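Local coordinates for TetR family transcriptional regulator (Clostridium perfringens, PDB 6AZH), which probably binds operator DNA through an N-terminal helix-turn-helix domain and regulates transcription, perhaps of genes of fatty acid metabolism, at residues A[29-32]-A[33-37]; A[46-49]-A[50-54]. One frame throughout, in Å; residues are numbered along the deposited sequence.

Contact 1: residues A[29-32]-A[33-37]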
ATOM      1  N   VAL A  29      24.592  -0.718  -6.942  1.00 16.95           N
ATOM      2  CA  VAL A  29      25.181  -1.744  -7.804  1.00 16.05           C
ATOM      3  C   VAL A  29      26.225  -2.546  -7.030  1.00 19.24           C
ATOM      4  O   VAL A  29      26.267  -3.779  -7.119  1.00 18.60           O
ATOM      5  CB  VAL A  29      25.779  -1.107  -9.074  1.00 20.61           C
ATOM      6  CG1 VAL A  29      26.649  -2.105  -9.812  1.00 17.74           C
ATOM      7  CG2 VAL A  29      24.691  -0.588  -9.985  1.00 18.37           C
ATOM      8  N   ASP A  30      27.069  -1.860  -6.246  1.00 19.88           N
ATOM      9  CA  ASP A  30      28.116  -2.533  -5.474  1.00 19.55           C
ATOM     10  C   ASP A  30      27.541  -3.656  -4.617  1.00 21.80           C
ATOM     11  O   ASP A  30      28.070  -4.773  -4.588  1.00 19.54           O
ATOM     12  CB  ASP A  30      28.845  -1.535  -4.567  1.00 19.49           C
ATOM     13  CG  ASP A  30      29.593  -0.466  -5.330  1.00 25.38           C
ATOM     14  OD1 ASP A  30      30.058  -0.722  -6.464  1.00 22.89           O
ATOM     15  OD2 ASP A  30      29.721   0.639  -4.767  1.00 27.44           O
ATOM     16  N   GLU A  31      26.453  -3.366  -3.901  1.00 17.25           N
ATOM     17  CA  GLU A  31      25.862  -4.356  -3.015  1.00 20.43           C
ATOM     18  C   GLU A  31      25.176  -5.466  -3.806  1.00 17.21           C
ATOM     19  O   GLU A  31      25.266  -6.642  -3.435  1.00 20.13           O
ATOM     20  CB  GLU A  31      24.881  -3.672  -2.054  1.00 21.82           C
ATOM     21  CG  GLU A  31      24.120  -4.613  -1.118  1.00 24.46           C
ATOM     22  CD  GLU A  31      24.983  -5.242  -0.025  1.00 28.50           C
ATOM     23  OE1 GLU A  31      26.209  -4.984   0.025  1.00 31.21           O
ATOM     24  OE2 GLU A  31      24.419  -5.995   0.801  1.00 28.48           O
ATOM     25  N   ILE A  32      24.506  -5.117  -4.910  1.00 15.81           N
ATOM     26  CA  ILE A  32      23.822  -6.128  -5.714  1.00 17.20           C
ATOM     27  C   ILE A  32      24.826  -7.104  -6.324  1.00 19.91           C
ATOM     28  O   ILE A  32      24.595  -8.317  -6.348  1.00 17.36           O
ATOM     29  CB  ILE A  32      22.945  -5.460  -6.793  1.00 17.23           C
ATOM     30  CG1 ILE A  32      21.777  -4.715  -6.127  1.00 16.64           C
ATOM     31  CG2 ILE A  32      22.424  -6.508  -7.789  1.00 19.26           C
ATOM     32  CD1 ILE A  32      21.033  -3.746  -7.033  1.00 20.22           C
ATOM     33  N   ALA A  33      25.961  -6.597  -6.813  1.00 20.17           N
ATOM     34  CA  ALA A  33      26.983  -7.486  -7.370  1.00 20.73           C
ATOM     35  C   ALA A  33      27.500  -8.439  -6.305  1.00 19.45           C
ATOM     36  O   ALA A  33      27.635  -9.645  -6.541  1.00 21.21           O
ATOM     37  CB  ALA A  33      28.146  -6.669  -7.955  1.00 20.25           C
ATOM     38  N   SER A  34      27.795  -7.902  -5.121  1.00 17.82           N
ATOM     39  CA  SER A  34      28.299  -8.714  -4.023  1.00 19.77           C
ATOM     40  C   SER A  34      27.291  -9.783  -3.636  1.00 25.15           C
ATOM     41  O   SER A  34      27.627 -10.969  -3.546  1.00 21.48           O
ATOM     42  CB  SER A  34      28.623  -7.813  -2.831  1.00 24.17           C
ATOM     43  OG  SER A  34      28.940  -8.578  -1.691  1.00 30.10           O
ATOM     44  N   LYS A  35      26.031  -9.380  -3.443  1.00 21.47           N
ATOM     45  CA  LYS A  35      25.016 -10.334  -3.013  1.00 22.29           C
ATOM     46  C   LYS A  35      24.720 -11.357  -4.097  1.00 21.06           C
ATOM     47  O   LYS A  35      24.396 -12.514  -3.788  1.00 24.38           O
ATOM     48  CB  LYS A  35      23.738  -9.597  -2.604  1.00 25.40           C
ATOM     49  CG  LYS A  35      23.824  -8.888  -1.251  1.00 27.09           C
ATOM     50  CD  LYS A  35      23.750  -9.883  -0.095  1.00 35.05           C
ATOM     51  CE  LYS A  35      23.660  -9.172   1.257  1.00 34.43           C
ATOM     52  NZ  LYS A  35      24.978  -8.643   1.707  1.00 35.50           N
ATOM     53  N   ALA A  36      24.803 -10.952  -5.366  1.00 18.39           N
ATOM     54  CA  ALA A  36      24.559 -11.865  -6.471  1.00 16.30           C
ATOM     55  C   ALA A  36      25.714 -12.822  -6.734  1.00 21.58           C
ATOM     56  O   ALA A  36      25.529 -13.778  -7.489  1.00 23.37           O
ATOM     57  CB  ALA A  36      24.271 -11.085  -7.754  1.00 17.17           C
ATOM     58  N   ASN A  37      26.891 -12.582  -6.166  1.00 24.23           N
ATOM     59  CA  ASN A  37      28.073 -13.364  -6.529  1.00 23.26           C
ATOM     60  C   ASN A  37      28.333 -13.266  -8.027  1.00 19.08           C
ATOM     61  O   ASN A  37      28.585 -14.266  -8.696  1.00 20.55           O
ATOM     62  CB  ASN A  37      27.918 -14.826  -6.112  1.00 28.76           C
ATOM     63  CG  ASN A  37      28.523 -15.110  -4.775  1.00 30.18           C
ATOM     64  OD1 ASN A  37      29.676 -15.529  -4.688  1.00 39.32           O
ATOM     65  ND2 ASN A  37      27.749 -14.901  -3.719  1.00 42.01           N
TER
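Glu31 and Lys35, one turn apart on helix 29-36, join in a salt bridge at the border of the helix 6-26 interface, their charged ends at the more open side, with Lys35 NZ 2.9 Å from Glu31 OE2. The ammonium comes in from above the carboxylate plane, 35° out of it, and the two chains cross obliquely. Bends at chi2 in both residues make the meeting possible: the glutamate turns there (71°) after leaving CB anti to its N, while the lysine folds back at chi2 and again at chi4, bringing NZ round to the carboxylate. Lys35 CG, nearer the backbone, lies 3.6 Å from Glu31 OE2. Exposed Asp30 instead turns its carboxylate to Lys40, and OG of Ser34 lies on this outer side as well.

Val29, Ile32, Ala33 and Ala36 are buried on the inward side. The backbone beneath them is tightly wound: Ala33 N to Val29 O is a nearly straight bond of 2.9 Å (169°), Ala36 N to Ile32 O is short at 2.8 Å but more bent, and Ala36 CB comes within 3.1 Å of Ile32 O. Asn37 then takes positive phi and closes the helix in a Schellman motif.

Apolar packing comes from the neighbours: Val29 and Ala33 touch Leu43 of helix 40-46, Ile32 and Ala36 touch Val18 and Ala14 of helix 6-26, respectively, and Val29 also meets Ile53 of helix 50-74.

Contact 2: residues A[46-49]-A[50-54]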
ATOM      1  N   ASN A  46      26.016  -6.153 -18.456  1.00 22.03           N
ATOM      2  CA  ASN A  46      24.600  -6.451 -18.636  1.00 25.60           C
ATOM      3  C   ASN A  46      23.681  -5.284 -18.293  1.00 22.78           C
ATOM      4  O   ASN A  46      22.627  -5.137 -18.924  1.00 23.88           O
ATOM      5  CB  ASN A  46      24.214  -7.660 -17.775  1.00 25.61           C
ATOM      6  CG  ASN A  46      24.712  -8.971 -18.356  1.00 24.83           C
ATOM      7  OD1 ASN A  46      24.019  -9.604 -19.150  1.00 28.69           O
ATOM      8  ND2 ASN A  46      25.910  -9.391 -17.956  1.00 21.94           N
ATOM      9  N   PHE A  47      24.058  -4.461 -17.317  1.00 22.20           N
ATOM     10  CA  PHE A  47      23.231  -3.370 -16.810  1.00 23.28           C
ATOM     11  C   PHE A  47      24.114  -2.160 -16.556  1.00 22.32           C
ATOM     12  O   PHE A  47      25.121  -2.275 -15.853  1.00 25.68           O
ATOM     13  CB  PHE A  47      22.533  -3.772 -15.505  1.00 21.20           C
ATOM     14  CG  PHE A  47      21.650  -4.976 -15.636  1.00 21.49           C
ATOM     15  CD1 PHE A  47      20.427  -4.883 -16.273  1.00 22.74           C
ATOM     16  CD2 PHE A  47      22.037  -6.198 -15.106  1.00 21.33           C
ATOM     17  CE1 PHE A  47      19.602  -6.004 -16.408  1.00 23.14           C
ATOM     18  CE2 PHE A  47      21.209  -7.322 -15.225  1.00 22.05           C
ATOM     19  CZ  PHE A  47      19.994  -7.217 -15.868  1.00 18.49           C
ATOM     20  N   LYS A  48      23.735  -1.003 -17.109  1.00 21.23           N
ATOM     21  CA  LYS A  48      24.566   0.195 -16.997  1.00 20.72           C
ATOM     22  C   LYS A  48      24.476   0.868 -15.637  1.00 19.21           C
ATOM     23  O   LYS A  48      25.375   1.638 -15.290  1.00 21.43           O
ATOM     24  CB  LYS A  48      24.176   1.216 -18.068  1.00 28.14           C
ATOM     25  CG  LYS A  48      24.450   0.784 -19.500  1.00 30.79           C
ATOM     26  CD  LYS A  48      24.186   1.935 -20.467  1.00 39.26           C
ATOM     27  CE  LYS A  48      23.498   1.457 -21.743  1.00 51.11           C
ATOM     28  NZ  LYS A  48      24.430   0.695 -22.628  1.00 48.12           N
ATOM     29  N   SER A  49      23.420   0.615 -14.864  1.00 20.23           N
ATOM     30  CA  SER A  49      23.141   1.414 -13.677  1.00 19.63           C
ATOM     31  C   SER A  49      22.163   0.667 -12.778  1.00 20.49           C
ATOM     32  O   SER A  49      21.535  -0.312 -13.183  1.00 21.13           O
ATOM     33  CB  SER A  49      22.549   2.776 -14.056  1.00 21.76           C
ATOM     34  OG  SER A  49      21.241   2.608 -14.586  1.00 22.31           O
ATOM     35  N   LYS A  50      22.039   1.166 -11.546  1.00 19.74           N
ATOM     36  CA  LYS A  50      21.029   0.667 -10.617  1.00 17.26           C
ATOM     37  C   LYS A  50      19.628   0.783 -11.202  1.00 19.52           C
ATOM     38  O   LYS A  50      18.802  -0.130 -11.043  1.00 19.04           O
ATOM     39  CB  LYS A  50      21.151   1.448  -9.309  1.00 19.05           C
ATOM     40  CG  LYS A  50      20.075   1.195  -8.286  1.00 21.33           C
ATOM     41  CD  LYS A  50      20.457   1.878  -6.983  1.00 19.50           C
ATOM     42  CE  LYS A  50      20.056   3.332  -6.937  1.00 22.82           C
ATOM     43  NZ  LYS A  50      20.606   3.979  -5.704  1.00 21.18           N
ATOM     44  N   GLU A  51      19.338   1.896 -11.887  1.00 20.87           N
ATOM     45  CA  GLU A  51      18.005   2.082 -12.451  1.00 19.22           C
ATOM     46  C   GLU A  51      17.709   1.036 -13.511  1.00 19.23           C
ATOM     47  O   GLU A  51      16.579   0.547 -13.613  1.00 18.64           O
ATOM     48  CB  GLU A  51      17.845   3.478 -13.048  1.00 20.09           C
ATOM     49  CG  GLU A  51      16.418   3.722 -13.599  1.00 21.67           C
ATOM     50  CD  GLU A  51      16.075   5.205 -13.724  1.00 32.38           C
ATOM     51  OE1 GLU A  51      16.286   5.770 -14.818  1.00 36.35           O
ATOM     52  OE2 GLU A  51      15.594   5.808 -12.735  1.00 29.08           O
ATOM     53  N   GLU A  52      18.711   0.671 -14.309  1.00 19.16           N
ATOM     54  CA  GLU A  52      18.485  -0.382 -15.293  1.00 19.90           C
ATOM     55  C   GLU A  52      18.198  -1.709 -14.607  1.00 19.03           C
ATOM     56  O   GLU A  52      17.325  -2.466 -15.054  1.00 18.38           O
ATOM     57  CB  GLU A  52      19.686  -0.494 -16.243  1.00 22.14           C
ATOM     58  CG  GLU A  52      19.727   0.603 -17.297  1.00 27.18           C
ATOM     59  CD  GLU A  52      20.621   0.279 -18.500  1.00 33.46           C
ATOM     60  OE1 GLU A  52      21.192  -0.830 -18.565  1.00 25.09           O
ATOM     61  OE2 GLU A  52      20.758   1.154 -19.383  1.00 38.00           O
ATOM     62  N   ILE A  53      18.896  -2.003 -13.504  1.00 15.59           N
ATOM     63  CA  ILE A  53      18.633  -3.249 -12.789  1.00 17.25           C
ATOM     64  C   ILE A  53      17.211  -3.242 -12.249  1.00 16.80           C
ATOM     65  O   ILE A  53      16.457  -4.208 -12.415  1.00 18.32           O
ATOM     66  CB  ILE A  53      19.644  -3.476 -11.656  1.00 16.39           C
ATOM     67  CG1 ILE A  53      21.072  -3.646 -12.212  1.00 16.32           C
ATOM     68  CG2 ILE A  53      19.244  -4.727 -10.861  1.00 15.27           C
ATOM     69  CD1 ILE A  53      22.148  -3.609 -11.133  1.00 20.28           C
ATOM     70  N   PHE A  54      16.830  -2.137 -11.603  1.00 16.58           N
ATOM     71  CA  PHE A  54      15.481  -2.012 -11.052  1.00 17.53           C
ATOM     72  C   PHE A  54      14.410  -2.281 -12.101  1.00 18.92           C
ATOM     73  O   PHE A  54      13.481  -3.062 -11.864  1.00 17.67           O
ATOM     74  CB  PHE A  54      15.296  -0.614 -10.459  1.00 15.94           C
ATOM     75  CG  PHE A  54      13.954  -0.419  -9.809  1.00 14.81           C
ATOM     76  CD1 PHE A  54      12.875   0.066 -10.535  1.00 20.62           C
ATOM     77  CD2 PHE A  54      13.773  -0.750  -8.473  1.00 18.08           C
ATOM     78  CE1 PHE A  54      11.642   0.223  -9.931  1.00 18.55           C
ATOM     79  CE2 PHE A  54      12.525  -0.592  -7.868  1.00 21.84           C
ATOM     80  CZ  PHE A  54      11.474  -0.103  -8.602  1.00 18.60           C
TER
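Ser49 and Glu52, the residues most covered here, bond to each other at the start of helix 50-74. Ser49 is the N-cap: its OG accepts from Glu52 N at 3.2 Å, with an N-H...O angle of 159°. A chi1 of 69° sets the hydroxyl between the serine's own N and carbonyl carbon, which brings it over the first turn. Ser49 O receives Ile53 N, also at 3.2 Å, so both side chain and backbone of the serine hold the opening turn.

Glu52 reaches back past the cap. Its chain, extended beyond CG, delivers OE1 to Lys48 N at 2.9 Å; the N-H points almost exactly at the oxygen (179°), yet meets it from well above the carboxylate plane. The other oxygen, Glu52 OE2, lies along the aliphatic part of Lys48, 3.6 Å from Lys48 CE, while Lys48 NZ stays 4.9 Å from Glu52 OE2, so the opposite charges are near without direct contact.

Phe47, third in buried surface, packs on the inner side, where its CB meets Ile53 CG1 at 3.6 Å and the two side chains cross at about a right angle. Its ring also meets Phe56, and Ile11 of helix 6-26 touches it. Serine at the N-cap with glutamate three residues on, each side chain accepting from backbone N-H groups near the helix start, resembles a capping box, except that the glutamate bonds to Lys48 N, one residue before the cap.

Contacts 1 and 2 lie in series along the chain, with helix 40-46 between them, yet their centres are only 12 Å apart, on the same side of the chain's centre. They meet through Val29, whose CG2 is 3.5 Å from Lys50 N and 4.1 Å from Ile53 CD1; Ile32 CD1 adds a looser approach of 4.3 Å to the same Ile53 CD1. The buried side of helix 29-36 thus packs on the first turn of helix 50-74. All four segments fall within the TetR-family helix-turn-helix region, in which helices 29-36 and 40-46 probably form the helix-turn-helix, the second being the recognition helix, and helix 50-74 leads on toward the C-terminal part.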